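Local coordinates for 336aa long hypothetical dTDP-glucose 4,6-dehydratase (PDB 2HUN), which binds NAD in a Rossmann fold and probably catalyses the dehydration of dTDP-glucose to dTDP-4-dehydro-6-deoxyglucose, at residues I104-L109 and A156-L161; E129-I134 and F139-R144; Q186-L191 and K319-E324; G245-N250 and R280-S285. All coordinates share one frame; numbering follows the deposited sequence.

Interaction 1: I104-L109 and A156-L161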
# COMPACT_ATOMS: atom_id res chain seq x y z
N ILE A 104 4.16 -9.99 1.55
CA ILE A 104 5.48 -10.63 1.51
C ILE A 104 5.68 -11.36 0.18
O ILE A 104 6.75 -11.31 -0.41
CB ILE A 104 5.65 -11.65 2.67
CG1 ILE A 104 5.44 -10.95 4.01
CG2 ILE A 104 7.06 -12.25 2.63
CD1 ILE A 104 6.34 -9.77 4.26
N GLY A 105 4.64 -12.03 -0.29
CA GLY A 105 4.73 -12.75 -1.54
C GLY A 105 5.08 -11.84 -2.71
O GLY A 105 5.92 -12.19 -3.54
N THR A 106 4.43 -10.68 -2.79
CA THR A 106 4.71 -9.77 -3.89
C THR A 106 6.12 -9.19 -3.74
O THR A 106 6.84 -9.04 -4.73
CB THR A 106 3.66 -8.66 -3.95
OG1 THR A 106 2.37 -9.25 -4.15
CG2 THR A 106 3.96 -7.71 -5.11
N TYR A 107 6.49 -8.86 -2.51
CA TYR A 107 7.82 -8.33 -2.20
C TYR A 107 8.89 -9.31 -2.69
O TYR A 107 9.85 -8.92 -3.36
CB TYR A 107 7.96 -8.16 -0.69
CG TYR A 107 9.39 -7.96 -0.20
CD1 TYR A 107 10.03 -6.72 -0.32
CD2 TYR A 107 10.10 -9.01 0.38
CE1 TYR A 107 11.34 -6.54 0.12
CE2 TYR A 107 11.41 -8.84 0.83
CZ TYR A 107 12.02 -7.60 0.70
OH TYR A 107 13.31 -7.42 1.16
N THR A 108 8.71 -10.58 -2.35
CA THR A 108 9.66 -11.63 -2.73
C THR A 108 9.79 -11.75 -4.25
O THR A 108 10.89 -11.93 -4.77
CB THR A 108 9.22 -13.00 -2.16
OG1 THR A 108 9.00 -12.88 -0.75
CG2 THR A 108 10.32 -14.04 -2.40
N LEU A 109 8.67 -11.66 -4.95
CA LEU A 109 8.67 -11.74 -6.40
C LEU A 109 9.43 -10.53 -6.96
O LEU A 109 10.24 -10.68 -7.88
CB LEU A 109 7.23 -11.74 -6.93
CG LEU A 109 7.04 -12.25 -8.36
CD1 LEU A 109 7.40 -13.73 -8.41
CD2 LEU A 109 5.60 -12.04 -8.80
N ALA A 156 -3.55 -3.60 -1.60
CA ALA A 156 -3.17 -2.20 -1.82
C ALA A 156 -1.70 -2.00 -1.47
O ALA A 156 -0.98 -1.33 -2.20
CB ALA A 156 -4.03 -1.26 -0.97
N ALA A 157 -1.27 -2.59 -0.36
CA ALA A 157 0.11 -2.50 0.07
C ALA A 157 1.03 -3.11 -0.97
O ALA A 157 2.10 -2.58 -1.24
CB ALA A 157 0.30 -3.20 1.41
N SER A 158 0.61 -4.24 -1.56
CA SER A 158 1.44 -4.88 -2.57
C SER A 158 1.55 -4.00 -3.81
O SER A 158 2.61 -3.92 -4.42
CB SER A 158 0.90 -6.28 -2.94
OG SER A 158 -0.33 -6.23 -3.65
N ASP A 159 0.46 -3.32 -4.18
CA ASP A 159 0.50 -2.42 -5.34
C ASP A 159 1.59 -1.36 -5.13
O ASP A 159 2.38 -1.06 -6.03
CB ASP A 159 -0.84 -1.70 -5.53
CG ASP A 159 -1.93 -2.60 -6.08
OD1 ASP A 159 -1.68 -3.81 -6.23
OD2 ASP A 159 -3.04 -2.10 -6.37
N MET A 160 1.63 -0.78 -3.93
CA MET A 160 2.60 0.26 -3.62
C MET A 160 4.05 -0.22 -3.78
O MET A 160 4.90 0.51 -4.30
CB MET A 160 2.38 0.81 -2.20
CG MET A 160 1.04 1.51 -1.99
SD MET A 160 0.69 2.79 -3.24
CE MET A 160 -0.25 1.89 -4.42
N LEU A 161 4.33 -1.45 -3.34
CA LEU A 161 5.68 -1.99 -3.46
C LEU A 161 6.04 -2.11 -4.94
O LEU A 161 7.15 -1.76 -5.34
CB LEU A 161 5.79 -3.37 -2.79
CG LEU A 161 5.48 -3.43 -1.30
CD1 LEU A 161 5.72 -4.85 -0.79
CD2 LEU A 161 6.35 -2.45 -0.55
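Thr106, Leu161 and Ser158 carry most of this helix-to-helix contact, in which helix 96-116 packs against helix 150-168 without a single hydrogen bond between the two segments. The closest approach is polar atom on carbon: Thr106 OG1 lies 3.5 Å from Ser158 CB, and the two CB atoms of this pair are only 3.8 Å apart. Such small side chains suit the place, because they let the backbones come together until the CA atoms of Thr106 and Ser158 are 6.0 Å apart. Each hydroxyl bonds to a carbonyl of its own helix and to a histidine of the central sheet: Thr106 OG1 to Asn102 and to His81 on strand 78-81, Ser158 OG to Lys155 and to His124 on strand 121-127. Buried polarity is thereby satisfied, while the CB of Ser158 and the methyl CG2 of Thr106, 4.0 Å apart, are left to make the van der Waals surface. One turn further on, Leu161 sends CD1 against Tyr107 CB at 4.0 Å. The tyrosine ring itself swings clear of this leucine, its CG trans to the main-chain nitrogen (chi1 165°), and it packs on Leu99 of the second subunit. With alanine at Thr106, His81 would probably lose a hydrogen-bonding partner and a gap would open beside Ser158 CB. Ile104 packs on Ile104, and Ala157 on Ala157, of the second subunit, an arrangement consistent with the four-helix dimer interface of extended short-chain dehydrogenases.

Interaction 2: E129-I134 and F139-R144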
# COMPACT_ATOMS: atom_id res chain seq x y z
N GLU A 129 -11.26 -3.47 -5.25
CA GLU A 129 -11.51 -3.21 -3.84
C GLU A 129 -10.48 -2.30 -3.18
O GLU A 129 -10.74 -1.75 -2.10
CB GLU A 129 -11.61 -4.52 -3.05
CG GLU A 129 -12.90 -5.30 -3.29
CD GLU A 129 -13.02 -6.51 -2.37
OE1 GLU A 129 -13.11 -6.33 -1.14
OE2 GLU A 129 -13.02 -7.65 -2.88
N VAL A 130 -9.32 -2.11 -3.80
CA VAL A 130 -8.31 -1.25 -3.21
C VAL A 130 -8.81 0.18 -3.02
O VAL A 130 -8.41 0.86 -2.09
CB VAL A 130 -7.01 -1.21 -4.04
CG1 VAL A 130 -6.29 -2.56 -3.96
CG2 VAL A 130 -7.33 -0.86 -5.50
N TYR A 131 -9.70 0.61 -3.91
CA TYR A 131 -10.27 1.96 -3.86
C TYR A 131 -11.38 2.17 -2.83
O TYR A 131 -11.77 3.30 -2.55
CB TYR A 131 -10.90 2.32 -5.20
CG TYR A 131 -9.95 2.32 -6.38
CD1 TYR A 131 -9.08 3.39 -6.61
CD2 TYR A 131 -9.96 1.27 -7.30
CE1 TYR A 131 -8.24 3.42 -7.72
CE2 TYR A 131 -9.12 1.28 -8.42
CZ TYR A 131 -8.27 2.36 -8.62
OH TYR A 131 -7.45 2.39 -9.72
N GLY A 132 -11.92 1.09 -2.29
CA GLY A 132 -13.02 1.24 -1.35
C GLY A 132 -14.29 1.54 -2.12
O GLY A 132 -14.28 1.57 -3.35
N ASP A 133 -15.39 1.78 -1.41
CA ASP A 133 -16.66 2.03 -2.11
C ASP A 133 -16.86 3.44 -2.62
O ASP A 133 -16.12 4.35 -2.28
CB ASP A 133 -17.82 1.65 -1.19
CG ASP A 133 -17.91 2.53 0.03
OD1 ASP A 133 -16.94 2.56 0.81
OD2 ASP A 133 -18.96 3.19 0.20
N ILE A 134 -17.88 3.61 -3.45
CA ILE A 134 -18.21 4.91 -4.03
C ILE A 134 -19.68 4.91 -4.44
O ILE A 134 -20.11 4.10 -5.27
CB ILE A 134 -17.30 5.21 -5.25
CG1 ILE A 134 -17.78 6.47 -5.98
CG2 ILE A 134 -17.28 4.02 -6.19
CD1 ILE A 134 -16.79 6.99 -7.01
N PHE A 139 -13.84 5.28 -9.89
CA PHE A 139 -12.45 5.59 -9.56
C PHE A 139 -11.50 5.43 -10.74
O PHE A 139 -11.61 4.47 -11.52
CB PHE A 139 -11.97 4.67 -8.43
CG PHE A 139 -12.59 4.96 -7.08
CD1 PHE A 139 -12.29 6.14 -6.41
CD2 PHE A 139 -13.44 4.04 -6.48
CE1 PHE A 139 -12.84 6.40 -5.15
CE2 PHE A 139 -14.00 4.29 -5.22
CZ PHE A 139 -13.69 5.47 -4.56
N THR A 140 -10.58 6.37 -10.89
CA THR A 140 -9.59 6.28 -11.95
C THR A 140 -8.31 5.84 -11.26
O THR A 140 -8.23 5.85 -10.03
CB THR A 140 -9.32 7.61 -12.65
OG1 THR A 140 -8.47 8.41 -11.83
CG2 THR A 140 -10.62 8.37 -12.91
N GLU A 141 -7.32 5.45 -12.05
CA GLU A 141 -6.04 5.01 -11.51
C GLU A 141 -5.32 6.16 -10.80
O GLU A 141 -4.30 5.94 -10.14
CB GLU A 141 -5.16 4.44 -12.64
CG GLU A 141 -5.77 3.26 -13.39
CD GLU A 141 -6.74 3.67 -14.49
OE1 GLU A 141 -7.08 4.87 -14.61
OE2 GLU A 141 -7.19 2.79 -15.25
N ASN A 142 -5.83 7.38 -10.93
CA ASN A 142 -5.18 8.52 -10.25
C ASN A 142 -5.81 8.86 -8.90
O ASN A 142 -5.39 9.81 -8.24
CB ASN A 142 -5.18 9.76 -11.15
CG ASN A 142 -4.25 9.62 -12.34
OD1 ASN A 142 -3.18 9.01 -12.23
ND2 ASN A 142 -4.64 10.18 -13.48
N ASP A 143 -6.82 8.10 -8.48
CA ASP A 143 -7.47 8.35 -7.20
C ASP A 143 -6.80 7.59 -6.06
O ASP A 143 -6.20 6.55 -6.28
CB ASP A 143 -8.95 7.95 -7.27
CG ASP A 143 -9.74 8.82 -8.23
OD1 ASP A 143 -9.47 10.03 -8.28
OD2 ASP A 143 -10.64 8.29 -8.92
N ARG A 144 -6.91 8.13 -4.85
CA ARG A 144 -6.32 7.51 -3.67
C ARG A 144 -6.99 6.17 -3.44
O ARG A 144 -8.06 5.89 -3.97
CB ARG A 144 -6.55 8.38 -2.43
CG ARG A 144 -7.96 8.23 -1.79
CD ARG A 144 -9.09 8.69 -2.71
NE ARG A 144 -10.41 8.50 -2.11
CZ ARG A 144 -11.02 7.32 -1.97
NH1 ARG A 144 -10.44 6.20 -2.40
NH2 ARG A 144 -12.22 7.25 -1.39
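Tyr131 and Phe139 form the dense part of this contact, their side chains sliding past each other in opposite directions within the loop that joins strand 121-127 to helix 150-168. The ring planes are almost parallel, 7° apart, yet the centroids lie 5.2 Å from each other, so the rings barely overlap. Instead each residue lays its CB over the other's ring: Tyr131 CB is 3.7 Å from the Phe139 centroid, and Phe139 CB 3.8 Å from the Tyr131 centroid, a reciprocal pair of CH-pi contacts. Ile134 closes the other face of Phe139, with CD1 over the centre of the ring at 4.2 Å, while Val130 CG2 covers the second face of Tyr131. Gly132, at a positive phi of 77°, turns the chain between these packed side chains.

Arg144 borders the cluster. Its CB leads away, but a bend at chi2 (-64°) brings the guanidinium back, one face against Phe139 CE1. NH1 then donates to Tyr131 O at 3.2 Å, the bond nearly straight and in the guanidinium plane.

The type I turn from Thr140 to Asp143 is looser. It is held mainly by its own bonds: Thr140 N reaches Asp143 OD2 at 2.8 Å, and Thr140 OG1 accepts from Asn142 N in an ST turn. Asn142 is exposed, although the backbones of Asn142 and Arg144 hydrogen-bond to the second subunit. The chemistry implies a division of labour: carbon faces bury the rings, Asn241 and Arg177 satisfy the hydroxyl of buried Tyr131, and the arginine supplies a donor to a carbonyl lying against the Phe139 ring.

Interaction 3: Q186-L191 and K319-E324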
# COMPACT_ATOMS: atom_id res chain seq x y z
N GLN A 186 -15.08 -21.16 -11.63
CA GLN A 186 -15.29 -20.36 -10.43
C GLN A 186 -15.94 -21.29 -9.39
O GLN A 186 -16.87 -22.02 -9.73
CB GLN A 186 -16.21 -19.18 -10.71
CG GLN A 186 -16.45 -18.29 -9.49
CD GLN A 186 -17.14 -16.97 -9.85
OE1 GLN A 186 -18.16 -16.96 -10.53
NE2 GLN A 186 -16.57 -15.86 -9.39
N PHE A 187 -15.48 -21.25 -8.14
CA PHE A 187 -16.06 -22.12 -7.11
C PHE A 187 -17.56 -21.89 -6.94
O PHE A 187 -18.04 -20.76 -6.97
CB PHE A 187 -15.31 -21.93 -5.79
CG PHE A 187 -14.13 -22.86 -5.64
CD1 PHE A 187 -13.26 -23.07 -6.71
CD2 PHE A 187 -13.89 -23.52 -4.44
CE1 PHE A 187 -12.16 -23.93 -6.58
CE2 PHE A 187 -12.80 -24.38 -4.30
CZ PHE A 187 -11.93 -24.58 -5.37
N PRO A 188 -18.33 -22.98 -6.76
CA PRO A 188 -19.79 -23.07 -6.59
C PRO A 188 -20.53 -22.14 -5.64
O PRO A 188 -21.70 -21.84 -5.88
CB PRO A 188 -20.00 -24.54 -6.23
CG PRO A 188 -18.74 -24.89 -5.52
CD PRO A 188 -17.71 -24.28 -6.42
N GLU A 189 -19.89 -21.66 -4.58
CA GLU A 189 -20.61 -20.77 -3.68
C GLU A 189 -20.64 -19.31 -4.12
O GLU A 189 -21.32 -18.50 -3.50
CB GLU A 189 -20.06 -20.86 -2.25
CG GLU A 189 -18.65 -20.35 -2.07
CD GLU A 189 -17.60 -21.35 -2.51
OE1 GLU A 189 -17.87 -22.57 -2.43
OE2 GLU A 189 -16.51 -20.92 -2.91
N LYS A 190 -19.92 -18.97 -5.19
CA LYS A 190 -19.94 -17.60 -5.68
C LYS A 190 -21.31 -17.40 -6.33
O LYS A 190 -21.86 -18.32 -6.92
CB LYS A 190 -18.83 -17.36 -6.71
CG LYS A 190 -17.41 -17.37 -6.15
CD LYS A 190 -17.18 -16.21 -5.19
CE LYS A 190 -15.73 -16.18 -4.69
NZ LYS A 190 -15.48 -15.02 -3.79
N LEU A 191 -21.85 -16.19 -6.22
CA LEU A 191 -23.17 -15.86 -6.76
C LEU A 191 -23.66 -16.52 -8.05
O LEU A 191 -24.67 -17.23 -8.05
CB LEU A 191 -23.29 -14.35 -6.96
CG LEU A 191 -24.66 -13.89 -7.49
CD1 LEU A 191 -25.72 -14.10 -6.42
CD2 LEU A 191 -24.60 -12.41 -7.90
N LYS A 319 -19.40 -30.43 -8.82
CA LYS A 319 -20.05 -31.39 -7.96
C LYS A 319 -19.24 -31.75 -6.70
O LYS A 319 -19.76 -31.70 -5.59
CB LYS A 319 -20.35 -32.64 -8.79
CG LYS A 319 -21.19 -33.66 -8.08
CD LYS A 319 -22.40 -33.00 -7.47
CE LYS A 319 -23.28 -34.05 -6.85
NZ LYS A 319 -24.00 -33.50 -5.66
N PRO A 320 -17.96 -32.12 -6.85
CA PRO A 320 -17.13 -32.46 -5.68
C PRO A 320 -16.96 -31.27 -4.75
O PRO A 320 -16.67 -31.43 -3.56
CB PRO A 320 -15.80 -32.87 -6.31
CG PRO A 320 -16.18 -33.32 -7.68
CD PRO A 320 -17.23 -32.34 -8.10
N LEU A 321 -17.15 -30.07 -5.28
CA LEU A 321 -16.96 -28.85 -4.50
C LEU A 321 -18.17 -28.35 -3.72
O LEU A 321 -18.01 -27.63 -2.73
CB LEU A 321 -16.45 -27.73 -5.40
CG LEU A 321 -15.15 -28.04 -6.17
CD1 LEU A 321 -14.78 -26.84 -7.05
CD2 LEU A 321 -14.03 -28.36 -5.18
N VAL A 322 -19.38 -28.73 -4.14
CA VAL A 322 -20.57 -28.28 -3.43
C VAL A 322 -20.76 -29.05 -2.12
O VAL A 322 -20.41 -30.23 -2.03
CB VAL A 322 -21.84 -28.42 -4.30
CG1 VAL A 322 -21.75 -27.46 -5.48
CG2 VAL A 322 -21.98 -29.85 -4.80
N ASP A 323 -21.29 -28.38 -1.11
CA ASP A 323 -21.45 -29.00 0.22
C ASP A 323 -22.92 -29.30 0.59
O ASP A 323 -23.47 -30.34 0.24
CB ASP A 323 -20.78 -28.13 1.31
CG ASP A 323 -21.09 -26.66 1.11
OD1 ASP A 323 -22.09 -26.36 0.48
OD2 ASP A 323 -20.38 -25.82 1.68
N GLU A 324 -23.54 -28.38 1.34
CA GLU A 324 -24.91 -28.62 1.79
C GLU A 324 -25.63 -27.30 2.02
O GLU A 324 -26.84 -27.16 1.86
CB GLU A 324 -24.85 -29.40 3.11
CG GLU A 324 -26.23 -29.82 3.60
CD GLU A 324 -26.43 -31.29 3.32
OE1 GLU A 324 -25.87 -32.11 4.04
OE2 GLU A 324 -27.14 -31.62 2.36
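Leu321, in the C-terminal tail, packs on Phe187 and Pro188, which start a type I turn joining strand 172-182 of the Rossmann fold to helix 191-200. Proline suits the second place of this turn, where phi is -46°. Starting at the backbone, Leu321 CB rests on the CG-CD edge of the proline ring, 3.7 Å from Pro188 CG and 3.8 Å from Pro188 CD. A chi1 of -56°, which sets CG away from the residue's own carbonyl, directs the branch toward the phenylalanine. At the tip, CD1 sits over the centre of the Phe187 ring, 3.9 Å from the centroid and 8° off the normal, a CH-pi contact, while still touching Pro188 CD at 3.9 Å. The leucine thus fills the corner between ring and proline, and both Leu321 and Phe187 also touch Asn43. The nearest atoms of the Phe187 side chain and the bound NAD are about 6 Å apart, so this corner adjoins the cofactor site. An alanine in place of Phe187 would remove the ring face, which is likely to leave Leu321 CD1 without its aromatic partner and open a gap there. Further along the tail, Val322 packs with Pro188 on Ile197 of helix 191-200, its CG1 pressed to 3.5 Å from Pro188 CB, tighter than usual for two carbons.

Interaction 4: G245-N250 and R280-S285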
# COMPACT_ATOMS: atom_id res chain seq x y z
N GLY A 245 -18.27 -2.32 -17.38
CA GLY A 245 -19.33 -1.34 -17.39
C GLY A 245 -20.68 -2.04 -17.35
O GLY A 245 -21.64 -1.61 -17.98
N GLU A 246 -20.74 -3.14 -16.61
CA GLU A 246 -21.96 -3.93 -16.48
C GLU A 246 -22.28 -4.01 -14.99
O GLU A 246 -22.13 -5.07 -14.37
CB GLU A 246 -21.76 -5.36 -17.02
CG GLU A 246 -21.42 -5.49 -18.51
CD GLU A 246 -22.58 -5.11 -19.42
OE1 GLU A 246 -23.70 -4.94 -18.91
OE2 GLU A 246 -22.36 -4.99 -20.64
N GLU A 247 -22.69 -2.88 -14.42
CA GLU A 247 -23.00 -2.84 -13.00
C GLU A 247 -24.42 -3.28 -12.76
O GLU A 247 -25.37 -2.69 -13.28
CB GLU A 247 -22.76 -1.43 -12.46
CG GLU A 247 -21.31 -1.00 -12.65
CD GLU A 247 -21.01 0.38 -12.13
OE1 GLU A 247 -21.95 1.11 -11.74
OE2 GLU A 247 -19.82 0.75 -12.12
N LYS A 248 -24.57 -4.34 -11.98
CA LYS A 248 -25.88 -4.90 -11.69
C LYS A 248 -26.00 -5.35 -10.25
O LYS A 248 -25.01 -5.57 -9.56
CB LYS A 248 -26.14 -6.10 -12.61
CG LYS A 248 -26.09 -5.77 -14.09
CD LYS A 248 -26.23 -7.01 -14.94
CE LYS A 248 -26.20 -6.65 -16.42
NZ LYS A 248 -27.32 -5.75 -16.80
N THR A 249 -27.24 -5.48 -9.80
CA THR A 249 -27.52 -5.93 -8.44
C THR A 249 -27.71 -7.44 -8.54
O THR A 249 -27.91 -7.97 -9.63
CB THR A 249 -28.81 -5.31 -7.91
OG1 THR A 249 -29.91 -5.70 -8.74
CG2 THR A 249 -28.69 -3.80 -7.93
N ASN A 250 -27.64 -8.13 -7.40
CA ASN A 250 -27.81 -9.57 -7.41
C ASN A 250 -29.14 -9.99 -8.02
O ASN A 250 -29.20 -10.97 -8.77
CB ASN A 250 -27.66 -10.13 -6.00
CG ASN A 250 -26.26 -9.94 -5.44
OD1 ASN A 250 -25.34 -9.60 -6.18
ND2 ASN A 250 -26.10 -10.17 -4.15
N ARG A 280 -21.12 -0.12 -3.10
CA ARG A 280 -20.88 -0.12 -4.53
C ARG A 280 -19.40 0.11 -4.85
O ARG A 280 -18.73 0.94 -4.25
CB ARG A 280 -21.71 1.02 -5.14
CG ARG A 280 -21.43 1.26 -6.63
CD ARG A 280 -22.41 2.25 -7.26
NE ARG A 280 -22.14 2.46 -8.69
CZ ARG A 280 -21.25 3.42 -9.02
NH1 ARG A 280 -20.63 4.13 -8.09
NH2 ARG A 280 -20.96 3.64 -10.31
N TYR A 281 -18.90 -0.68 -5.79
CA TYR A 281 -17.52 -0.59 -6.24
C TYR A 281 -17.62 -0.29 -7.72
O TYR A 281 -18.41 -0.92 -8.42
CB TYR A 281 -16.81 -1.91 -6.01
CG TYR A 281 -16.61 -2.22 -4.55
CD1 TYR A 281 -15.48 -1.79 -3.87
CD2 TYR A 281 -17.58 -2.92 -3.83
CE1 TYR A 281 -15.30 -2.05 -2.52
CE2 TYR A 281 -17.42 -3.19 -2.47
CZ TYR A 281 -16.28 -2.75 -1.82
OH TYR A 281 -16.11 -3.02 -0.49
N SER A 282 -16.84 0.67 -8.20
CA SER A 282 -16.90 1.02 -9.61
C SER A 282 -15.57 1.54 -10.14
O SER A 282 -14.98 2.46 -9.57
CB SER A 282 -18.00 2.07 -9.82
OG SER A 282 -18.19 2.34 -11.19
N LEU A 283 -15.11 0.95 -11.24
CA LEU A 283 -13.85 1.34 -11.85
C LEU A 283 -14.04 2.02 -13.20
O LEU A 283 -14.87 1.60 -14.01
CB LEU A 283 -12.94 0.12 -12.06
CG LEU A 283 -12.55 -0.74 -10.86
CD1 LEU A 283 -11.43 -1.68 -11.29
CD2 LEU A 283 -12.10 0.12 -9.70
N ASP A 284 -13.26 3.06 -13.42
CA ASP A 284 -13.26 3.81 -14.67
C ASP A 284 -12.13 3.16 -15.48
O ASP A 284 -10.96 3.34 -15.16
CB ASP A 284 -12.91 5.28 -14.40
CG ASP A 284 -12.80 6.11 -15.67
OD1 ASP A 284 -12.42 5.55 -16.73
OD2 ASP A 284 -13.08 7.32 -15.60
N SER A 285 -12.48 2.40 -16.52
CA SER A 285 -11.45 1.75 -17.33
C SER A 285 -11.17 2.44 -18.67
O SER A 285 -10.89 1.78 -19.67
CB SER A 285 -11.81 0.28 -17.57
OG SER A 285 -13.10 0.15 -18.14
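Two flat groups meet here, the carboxylate of Glu247 and the guanidinium of Arg280, with their planes 69° apart. One face of the guanidinium is covered by Ser282 CB, 3.3 Å above the plane and displaced toward the rim. At its edge sits Glu247 OE1, which takes NH2 of Arg280 on its syn lone pair at 3.1 Å, 18° out of the guanidinium plane, and NE of Arg280 more weakly at 3.3 Å. The remaining nitrogen, NH1, bonds to the carbonyls of Ile134 and Gly137, so the arginine ties glutamate to a neighbouring loop. This salt bridge joins the short strand 247-248, which pairs antiparallel with strand 215-219 at the margin of the mixed sheet, to the segment before helix 286-292, in the part of the chain that, as in related extended dehydrogenases, probably belongs to the substrate domain. Glutamate and arginine suit the span: the first is extended beyond CG, the second from CG to NE, and they cross at about a right angle. The other oxygen, Glu247 OE2, accepts from Ser282 OG at 2.5 Å, a very short bond whose exact length is doubtful. Ser282 OG also bonds to Ser138 OG.

Interaction 1 is the most buried of the four and joins two helices by small side chains whose hydroxyls are satisfied by their own helices and by histidines of the sheet, next to the dimer interface. Interaction 2 is only partly buried and holds a single loop together through aromatic packing; it also touches the second subunit and meets interaction 1 where Val130 packs on Ala156. Interactions 3 and 4 are partly buried too, but neither touches the second subunit. Interaction 4 is the most polar, and packing of Tyr131 on Leu283 connects it to interaction 2. Interaction 3, about 30 Å between centres from interactions 1 and 2, is wholly apolar across its segments; it touches interaction 4 through Leu191 and Asn250.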